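Local coordinates for protein acetylacetone-cleaving enzyme (Acinetobacter johnsonii, PDB 3BAL) that cleaves acetylacetone with one molecule of dioxygen to give methylglyoxal and acetate, using one iron ion bound in each subunit of a homotetramer, at residues M77-G81 and E98-H104; P67-T73 and F115-L120. One frame throughout, in Å; residues are numbered along the deposited sequence.

Both contacts lie in the cupin jelly roll, and their centres are about 12 Å apart. Along the chain contact 1 is nested inside contact 2: 67-73 comes first, then 77-81 and 98-104, and 115-120 last. Contact 2 pairs two adjacent strands of one antiparallel sheet, 68-74 and 113-120. Contact 1 joins the end of strand 76-79 to Glu98 and His104, which flank the turn between strands 94-98 and 103-104. The two meet where the Glu98 O takes a probable hydrogen bond from the Gly68 N and where Met77 packs on Tyr70. Contact 1 supplies the metal ligand His104, and contact 2 places Met117 near the same metal.

Contact 1: residues M77-G81 and E98-H104; sequences MEVRG and ESSGALH. With ZN (zinc ion), chain E.
Arg80 grips the carboxylate of Glu98 side-on, with two nitrogens. Its NE donates to Glu98 OE1 at 2.9 Å. Its NH2 donates to Glu98 OE2 at 3.0 Å. Both oxygens use their syn lone pairs, and the guanidinium and carboxylate planes lie only 11° apart. This nearly flat pairing is a bidentate salt bridge. The two bonds limit rotation about the end of Glu98. The bend at chi2 of Glu98 (-68°) brings the carboxylate round to the histidine as well.

Glu98 OE1 accepts a second bond, from His104 NE2 at 2.8 Å. The oxygen lies close to the ring plane of His104, but the nitrogen meets it from above the carboxylate plane. The other ring nitrogen, His104 ND1, binds the zinc ion at 2.1 Å. Arg80, Glu98, His104 and metal thus form a chain, with Glu98 as second shell and Arg80 behind it. Val79 CG1 covers one face of the His104 ring in a CH-pi contact, 3.9 Å from its centroid. Arg80 CG comes to the ring edge, 3.7 Å from His104 CD2. Together these contacts limit how the imidazole can turn.

His62 and His64 complete the three-histidine site, which holds zinc in this crystal and iron in the working enzyme. A type II turn from Ser99 to Ala102 reverses the chain between Glu98 and His104, so both reach the site from one short segment. Glu11 of the second subunit packs on Arg80 and Glu98. Strand 76-79 pairs with strand 88-91, strand 94-98 borders strand 68-74, and strand 103-104 pairs with strand 57-64, which carries the other two histidines.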
ATOM      1  N   MET A  77       0.899  27.079  -3.898  1.00 18.24           N
ATOM      2  CA  MET A  77       1.854  26.391  -3.020  1.00 17.91           C
ATOM      3  C   MET A  77       3.212  26.136  -3.698  1.00 17.69           C
ATOM      4  O   MET A  77       3.266  25.536  -4.769  1.00 17.12           O
ATOM      5  CB  MET A  77       1.245  25.059  -2.546  1.00 16.88           C
ATOM      6  CG  MET A  77       2.170  24.187  -1.702  1.00 18.15           C
ATOM      7  SD  MET A  77       1.326  22.730  -1.060  1.00 18.74           S
ATOM      8  CE  MET A  77       1.184  21.762  -2.563  1.00 17.34           C
ATOM      9  N   GLU A  78       4.296  26.600  -3.071  1.00 16.39           N
ATOM     10  CA  GLU A  78       5.649  26.415  -3.603  1.00 17.25           C
ATOM     11  C   GLU A  78       6.286  25.185  -2.966  1.00 16.89           C
ATOM     12  O   GLU A  78       6.642  25.204  -1.791  1.00 16.93           O
ATOM     13  CB  GLU A  78       6.518  27.647  -3.317  1.00 17.93           C
ATOM     14  CG  GLU A  78       6.237  28.855  -4.212  1.00 18.68           C
ATOM     15  CD  GLU A  78       6.850  30.145  -3.672  1.00 20.70           C
ATOM     16  OE1 GLU A  78       7.834  30.071  -2.908  1.00 20.33           O
ATOM     17  OE2 GLU A  78       6.353  31.237  -4.017  1.00 23.31           O
ATOM     18  N   VAL A  79       6.419  24.119  -3.753  1.00 18.15           N
ATOM     19  CA  VAL A  79       6.996  22.862  -3.281  1.00 17.45           C
ATOM     20  C   VAL A  79       8.393  22.650  -3.851  1.00 17.91           C
ATOM     21  O   VAL A  79       8.646  22.916  -5.028  1.00 17.36           O
ATOM     22  CB  VAL A  79       6.133  21.653  -3.701  1.00 19.27           C
ATOM     23  CG1 VAL A  79       6.545  20.425  -2.912  1.00 19.76           C
ATOM     24  CG2 VAL A  79       4.662  21.957  -3.495  1.00 20.52           C
ATOM     25  N   ARG A  80       9.294  22.154  -3.009  1.00 18.16           N
ATOM     26  CA  ARG A  80      10.672  21.904  -3.416  1.00 19.22           C
ATOM     27  C   ARG A  80      11.342  23.163  -3.964  1.00 19.47           C
ATOM     28  O   ARG A  80      12.102  23.107  -4.933  1.00 20.12           O
ATOM     29  CB  ARG A  80      10.712  20.771  -4.449  1.00 18.68           C
ATOM     30  CG  ARG A  80      10.461  19.407  -3.825  1.00 20.17           C
ATOM     31  CD  ARG A  80      10.316  18.292  -4.849  1.00 19.10           C
ATOM     32  NE  ARG A  80       9.002  18.280  -5.484  1.00 21.44           N
ATOM     33  CZ  ARG A  80       8.735  18.800  -6.676  1.00 23.60           C
ATOM     34  NH1 ARG A  80       9.697  19.379  -7.385  1.00 24.67           N
ATOM     35  NH2 ARG A  80       7.499  18.746  -7.157  1.00 24.88           N
ATOM     36  N   GLY A  81      11.049  24.299  -3.335  1.00 18.21           N
ATOM     37  CA  GLY A  81      11.648  25.551  -3.757  1.00 19.69           C
ATOM     38  C   GLY A  81      10.838  26.379  -4.741  1.00 19.21           C
ATOM     39  O   GLY A  81      11.214  27.505  -5.058  1.00 19.73           O
ATOM     40  N   GLU A  98       4.110  13.618  -4.667  1.00 12.62           N
ATOM     41  CA  GLU A  98       5.416  13.806  -4.043  1.00 13.19           C
ATOM     42  C   GLU A  98       5.838  12.424  -3.548  1.00 14.38           C
ATOM     43  O   GLU A  98       5.250  11.871  -2.624  1.00 14.58           O
ATOM     44  CB  GLU A  98       5.306  14.808  -2.890  1.00 13.69           C
ATOM     45  CG  GLU A  98       4.914  16.233  -3.326  1.00 12.09           C
ATOM     46  CD  GLU A  98       5.999  16.933  -4.139  1.00 14.43           C
ATOM     47  OE1 GLU A  98       7.191  16.819  -3.772  1.00 15.55           O
ATOM     48  OE2 GLU A  98       5.666  17.612  -5.136  1.00 14.66           O
ATOM     49  N   SER A  99       6.860  11.874  -4.188  1.00 14.49           N
ATOM     50  CA  SER A  99       7.341  10.534  -3.895  1.00 14.71           C
ATOM     51  C   SER A  99       8.168  10.332  -2.638  1.00 13.54           C
ATOM     52  O   SER A  99       8.643  11.281  -2.018  1.00 13.32           O
ATOM     53  CB  SER A  99       8.152  10.035  -5.082  1.00 14.36           C
ATOM     54  OG  SER A  99       9.233  10.920  -5.306  1.00 16.59           O
ATOM     55  N   SER A 100       8.335   9.058  -2.296  1.00 13.78           N
ATOM     56  CA  SER A 100       9.124   8.629  -1.153  1.00 14.10           C
ATOM     57  C   SER A 100      10.530   9.213  -1.299  1.00 15.56           C
ATOM     58  O   SER A 100      11.188   9.015  -2.328  1.00 16.53           O
ATOM     59  CB  SER A 100       9.180   7.098  -1.125  1.00 12.61           C
ATOM     60  OG  SER A 100      10.187   6.629  -0.253  1.00 14.67           O
ATOM     61  N   GLY A 101      10.980   9.941  -0.279  1.00 15.57           N
ATOM     62  CA  GLY A 101      12.301  10.548  -0.323  1.00 14.63           C
ATOM     63  C   GLY A 101      12.279  12.045  -0.588  1.00 16.05           C
ATOM     64  O   GLY A 101      13.290  12.721  -0.397  1.00 16.79           O
ATOM     65  N   ALA A 102      11.133  12.565  -1.024  1.00 14.38           N
ATOM     66  CA  ALA A 102      11.002  13.986  -1.327  1.00 14.29           C
ATOM     67  C   ALA A 102      11.400  14.857  -0.137  1.00 14.83           C
ATOM     68  O   ALA A 102      10.886  14.695   0.964  1.00 13.68           O
ATOM     69  CB  ALA A 102       9.576  14.302  -1.761  1.00 12.32           C
ATOM     70  N   LEU A 103      12.324  15.782  -0.377  1.00 15.93           N
ATOM     71  CA  LEU A 103      12.803  16.692   0.662  1.00 17.53           C
ATOM     72  C   LEU A 103      12.121  18.053   0.546  1.00 16.27           C
ATOM     73  O   LEU A 103      12.303  18.762  -0.445  1.00 15.34           O
ATOM     74  CB  LEU A 103      14.314  16.877   0.539  1.00 20.06           C
ATOM     75  CG  LEU A 103      14.973  17.833   1.528  1.00 23.49           C
ATOM     76  CD1 LEU A 103      14.815  17.315   2.951  1.00 25.46           C
ATOM     77  CD2 LEU A 103      16.448  17.962   1.184  1.00 28.98           C
ATOM     78  N   HIS A 104      11.344  18.414   1.566  1.00 14.63           N
ATOM     79  CA  HIS A 104      10.636  19.691   1.577  1.00 14.01           C
ATOM     80  C   HIS A 104      11.170  20.621   2.664  1.00 14.41           C
ATOM     81  O   HIS A 104      10.680  20.627   3.800  1.00 12.74           O
ATOM     82  CB  HIS A 104       9.140  19.444   1.774  1.00 14.68           C
ATOM     83  CG  HIS A 104       8.507  18.673   0.656  1.00 15.61           C
ATOM     84  ND1 HIS A 104       7.288  18.043   0.786  1.00 14.54           N
ATOM     85  CD2 HIS A 104       8.912  18.448  -0.618  1.00 15.65           C
ATOM     86  CE1 HIS A 104       6.970  17.466  -0.359  1.00 16.21           C
ATOM     87  NE2 HIS A 104       7.937  17.697  -1.227  1.00 14.49           N
TER
HETATM   88 ZN    ZN E 154       6.002  17.650   2.377  1.00 18.23          ZN

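Contact 2: residues P67-T73 and F115-L120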
ATOM      1  N   PRO A  67       5.070   7.775  -0.448  1.00 11.97           N
ATOM      2  CA  PRO A  67       4.355   8.665  -1.370  1.00 11.23           C
ATOM      3  C   PRO A  67       3.218   9.461  -0.731  1.00 11.32           C
ATOM      4  O   PRO A  67       2.526   8.972   0.162  1.00 11.37           O
ATOM      5  CB  PRO A  67       3.852   7.702  -2.440  1.00 11.86           C
ATOM      6  CG  PRO A  67       3.544   6.466  -1.641  1.00  9.80           C
ATOM      7  CD  PRO A  67       4.787   6.362  -0.764  1.00 12.78           C
ATOM      8  N   GLY A  68       3.042  10.690  -1.207  1.00 12.28           N
ATOM      9  CA  GLY A  68       1.977  11.558  -0.726  1.00 12.16           C
ATOM     10  C   GLY A  68       1.337  12.237  -1.927  1.00 12.33           C
ATOM     11  O   GLY A  68       2.038  12.568  -2.891  1.00 10.82           O
ATOM     12  N   GLU A  69       0.018  12.443  -1.883  1.00 11.07           N
ATOM     13  CA  GLU A  69      -0.710  13.077  -2.993  1.00 11.61           C
ATOM     14  C   GLU A  69      -1.563  14.246  -2.525  1.00 10.82           C
ATOM     15  O   GLU A  69      -2.362  14.087  -1.612  1.00 12.74           O
ATOM     16  CB  GLU A  69      -1.615  12.048  -3.686  1.00 11.19           C
ATOM     17  CG  GLU A  69      -0.847  10.918  -4.332  1.00 12.53           C
ATOM     18  CD  GLU A  69      -1.740   9.976  -5.089  1.00 14.99           C
ATOM     19  OE1 GLU A  69      -2.174  10.322  -6.209  1.00 15.33           O
ATOM     20  OE2 GLU A  69      -2.023   8.884  -4.556  1.00 16.36           O
ATOM     21  N   TYR A  70      -1.419  15.406  -3.155  1.00 10.79           N
ATOM     22  CA  TYR A  70      -2.198  16.564  -2.741  1.00 11.46           C
ATOM     23  C   TYR A  70      -3.135  17.154  -3.804  1.00 13.49           C
ATOM     24  O   TYR A  70      -2.866  17.098  -5.011  1.00 12.21           O
ATOM     25  CB  TYR A  70      -1.257  17.664  -2.210  1.00 12.14           C
ATOM     26  CG  TYR A  70      -0.380  18.324  -3.265  1.00 14.09           C
ATOM     27  CD1 TYR A  70      -0.904  19.276  -4.146  1.00 13.07           C
ATOM     28  CD2 TYR A  70       0.968  17.983  -3.395  1.00 12.76           C
ATOM     29  CE1 TYR A  70      -0.112  19.868  -5.132  1.00 13.76           C
ATOM     30  CE2 TYR A  70       1.768  18.567  -4.375  1.00 14.99           C
ATOM     31  CZ  TYR A  70       1.222  19.510  -5.245  1.00 15.37           C
ATOM     32  OH  TYR A  70       2.000  20.063  -6.237  1.00 13.81           O
ATOM     33  N   PHE A  71      -4.243  17.714  -3.328  1.00 12.18           N
ATOM     34  CA  PHE A  71      -5.228  18.368  -4.178  1.00 12.30           C
ATOM     35  C   PHE A  71      -5.341  19.799  -3.630  1.00 13.79           C
ATOM     36  O   PHE A  71      -5.972  20.028  -2.588  1.00 13.12           O
ATOM     37  CB  PHE A  71      -6.584  17.642  -4.081  1.00 13.21           C
ATOM     38  CG  PHE A  71      -7.696  18.273  -4.908  1.00 13.69           C
ATOM     39  CD1 PHE A  71      -9.031  17.954  -4.651  1.00 15.54           C
ATOM     40  CD2 PHE A  71      -7.417  19.201  -5.909  1.00 14.49           C
ATOM     41  CE1 PHE A  71     -10.071  18.554  -5.379  1.00 16.53           C
ATOM     42  CE2 PHE A  71      -8.446  19.808  -6.640  1.00 16.23           C
ATOM     43  CZ  PHE A  71      -9.773  19.483  -6.370  1.00 17.31           C
ATOM     44  N   LEU A  72      -4.704  20.750  -4.315  1.00 13.10           N
ATOM     45  CA  LEU A  72      -4.733  22.150  -3.898  1.00 13.08           C
ATOM     46  C   LEU A  72      -6.052  22.727  -4.381  1.00 15.15           C
ATOM     47  O   LEU A  72      -6.261  22.897  -5.585  1.00 17.02           O
ATOM     48  CB  LEU A  72      -3.568  22.920  -4.529  1.00 12.69           C
ATOM     49  CG  LEU A  72      -3.407  24.403  -4.188  1.00 12.02           C
ATOM     50  CD1 LEU A  72      -3.115  24.576  -2.705  1.00 13.37           C
ATOM     51  CD2 LEU A  72      -2.275  24.972  -5.012  1.00 13.59           C
ATOM     52  N   THR A  73      -6.941  23.034  -3.444  1.00 15.29           N
ATOM     53  CA  THR A  73      -8.257  23.553  -3.800  1.00 15.17           C
ATOM     54  C   THR A  73      -8.342  25.061  -3.840  1.00 16.64           C
ATOM     55  O   THR A  73      -9.258  25.615  -4.449  1.00 18.23           O
ATOM     56  CB  THR A  73      -9.332  23.025  -2.837  1.00 12.61           C
ATOM     57  OG1 THR A  73      -8.941  23.312  -1.491  1.00 12.46           O
ATOM     58  CG2 THR A  73      -9.498  21.520  -3.001  1.00 13.40           C
ATOM     59  N   PHE A 115      -5.424  22.964   0.980  1.00 13.46           N
ATOM     60  CA  PHE A 115      -5.077  21.740   0.272  1.00 13.50           C
ATOM     61  C   PHE A 115      -5.403  20.490   1.097  1.00 13.11           C
ATOM     62  O   PHE A 115      -5.290  20.481   2.327  1.00 13.14           O
ATOM     63  CB  PHE A 115      -3.593  21.751  -0.162  1.00 12.96           C
ATOM     64  CG  PHE A 115      -2.611  21.469   0.950  1.00 14.80           C
ATOM     65  CD1 PHE A 115      -2.136  20.180   1.167  1.00 14.73           C
ATOM     66  CD2 PHE A 115      -2.137  22.496   1.759  1.00 15.32           C
ATOM     67  CE1 PHE A 115      -1.199  19.916   2.174  1.00 16.22           C
ATOM     68  CE2 PHE A 115      -1.202  22.246   2.767  1.00 16.34           C
ATOM     69  CZ  PHE A 115      -0.732  20.954   2.972  1.00 15.03           C
ATOM     70  N   TYR A 116      -5.836  19.454   0.381  1.00 13.03           N
ATOM     71  CA  TYR A 116      -6.204  18.147   0.921  1.00 11.88           C
ATOM     72  C   TYR A 116      -5.040  17.211   0.552  1.00 13.06           C
ATOM     73  O   TYR A 116      -4.518  17.292  -0.558  1.00 11.60           O
ATOM     74  CB  TYR A 116      -7.500  17.688   0.236  1.00 11.13           C
ATOM     75  CG  TYR A 116      -7.864  16.225   0.414  1.00 12.14           C
ATOM     76  CD1 TYR A 116      -8.700  15.810   1.453  1.00 10.33           C
ATOM     77  CD2 TYR A 116      -7.399  15.254  -0.483  1.00 12.53           C
ATOM     78  CE1 TYR A 116      -9.071  14.458   1.585  1.00 12.57           C
ATOM     79  CE2 TYR A 116      -7.762  13.906  -0.354  1.00 12.32           C
ATOM     80  CZ  TYR A 116      -8.599  13.517   0.678  1.00 11.47           C
ATOM     81  OH  TYR A 116      -8.974  12.196   0.797  1.00 11.95           O
ATOM     82  N   MET A 117      -4.634  16.327   1.459  1.00 11.83           N
ATOM     83  CA  MET A 117      -3.523  15.434   1.153  1.00 13.09           C
ATOM     84  C   MET A 117      -3.577  14.095   1.891  1.00 14.12           C
ATOM     85  O   MET A 117      -4.008  14.015   3.050  1.00 14.53           O
ATOM     86  CB  MET A 117      -2.204  16.160   1.464  1.00 12.10           C
ATOM     87  CG  MET A 117      -0.920  15.415   1.100  1.00 12.33           C
ATOM     88  SD  MET A 117       0.511  16.559   1.003  1.00 15.64           S
ATOM     89  CE  MET A 117       1.791  15.507   0.256  1.00 11.87           C
ATOM     90  N   THR A 118      -3.141  13.044   1.202  1.00 13.14           N
ATOM     91  CA  THR A 118      -3.080  11.698   1.768  1.00 13.59           C
ATOM     92  C   THR A 118      -1.594  11.350   1.878  1.00 14.05           C
ATOM     93  O   THR A 118      -0.806  11.715   0.998  1.00 13.60           O
ATOM     94  CB  THR A 118      -3.799  10.659   0.853  1.00 14.30           C
ATOM     95  OG1 THR A 118      -3.332  10.793  -0.497  1.00 17.73           O
ATOM     96  CG2 THR A 118      -5.307  10.874   0.871  1.00 14.46           C
ATOM     97  N   PHE A 119      -1.210  10.675   2.961  1.00 13.76           N
ATOM     98  CA  PHE A 119       0.189  10.292   3.177  1.00 14.22           C
ATOM     99  C   PHE A 119       0.329   8.799   3.475  1.00 15.62           C
ATOM    100  O   PHE A 119      -0.494   8.223   4.187  1.00 15.16           O
ATOM    101  CB  PHE A 119       0.820  11.031   4.379  1.00 14.76           C
ATOM    102  CG  PHE A 119       0.569  12.518   4.416  1.00 15.04           C
ATOM    103  CD1 PHE A 119      -0.607  13.028   4.966  1.00 14.79           C
ATOM    104  CD2 PHE A 119       1.523  13.413   3.932  1.00 14.05           C
ATOM    105  CE1 PHE A 119      -0.829  14.406   5.039  1.00 14.34           C
ATOM    106  CE2 PHE A 119       1.311  14.795   4.000  1.00 15.54           C
ATOM    107  CZ  PHE A 119       0.128  15.293   4.556  1.00 14.79           C
ATOM    108  N   LEU A 120       1.372   8.181   2.927  1.00 14.78           N
ATOM    109  CA  LEU A 120       1.659   6.779   3.202  1.00 15.11           C
ATOM    110  C   LEU A 120       2.966   6.827   3.995  1.00 14.63           C
ATOM    111  O   LEU A 120       4.004   7.266   3.486  1.00 14.69           O
ATOM    112  CB  LEU A 120       1.860   5.968   1.912  1.00 15.73           C
ATOM    113  CG  LEU A 120       2.149   4.470   2.143  1.00 15.39           C
ATOM    114  CD1 LEU A 120       1.012   3.841   2.937  1.00 15.52           C
ATOM    115  CD2 LEU A 120       2.320   3.762   0.816  1.00 15.96           C
TER
HETATM  116  O   HOH W   1      -4.964  12.812  -2.255  1.00 15.39           O
HETATM  117  O   HOH W   2      -2.302   8.717  -1.743  1.00 23.13           O
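Strands 68-73 and 115-120 run antiparallel, their axes 4.6 Å apart at closest and 170° between their directions, with Glu69-Thr118 and Phe71-Tyr116 as hydrogen-bonded pairs. Phe71 N gives the shortest of the backbone bonds, 2.8 Å to Tyr116 O. Beyond the last bridge, Leu120 N is hydrogen-bonded to Pro67 O.

Tyr70, Leu72, Phe115, Met117 and Phe119 share the face turned to the metal side. Met117 is extended, and its SD lies 3.8 Å from Tyr70 CB. The methyl CE runs on past the edge of the Tyr70 ring and over Gly68, 4.0 Å from Gly68 C. Met117 CG, anti to the backbone N (chi1 -175°), lies over a face of the Phe119 ring, toward its rim. Leu72 CD1 meets Phe115 CB at 3.8 Å. Phe115 and Phe119 also stack on Phe51 and Trp47 of strand 46-53. The Met117 side chain comes within about 5 Å of the zinc ion and touches His64.

Glu69, Phe71, Tyr116 and Thr118 point the other way. Two waters bridge Glu69 and Thr118. One joins Glu69 O to Thr118 OG1. The other donates to Glu69 OE2 at 2.8 Å and meets Thr118 OG1 at 2.6 Å. Glu69 OE1 is hydrogen-bonded to Tyr95 OH of the same chain and to Thr48 OG1 of the second subunit. Phe71 and Tyr116 stack on Tyr116 and Phe71 of that subunit, while Thr73 CG2 covers one face of the Phe71 ring. At the end, Pro67 and Leu120 lie side by side.

The two faces differ in chemistry. One is an apolar lining of aromatic, aliphatic and thioether groups in the jelly-roll interior near the metal, and the other mixes aromatic stacking with water-mediated polar contacts at a subunit interface of the tetramer.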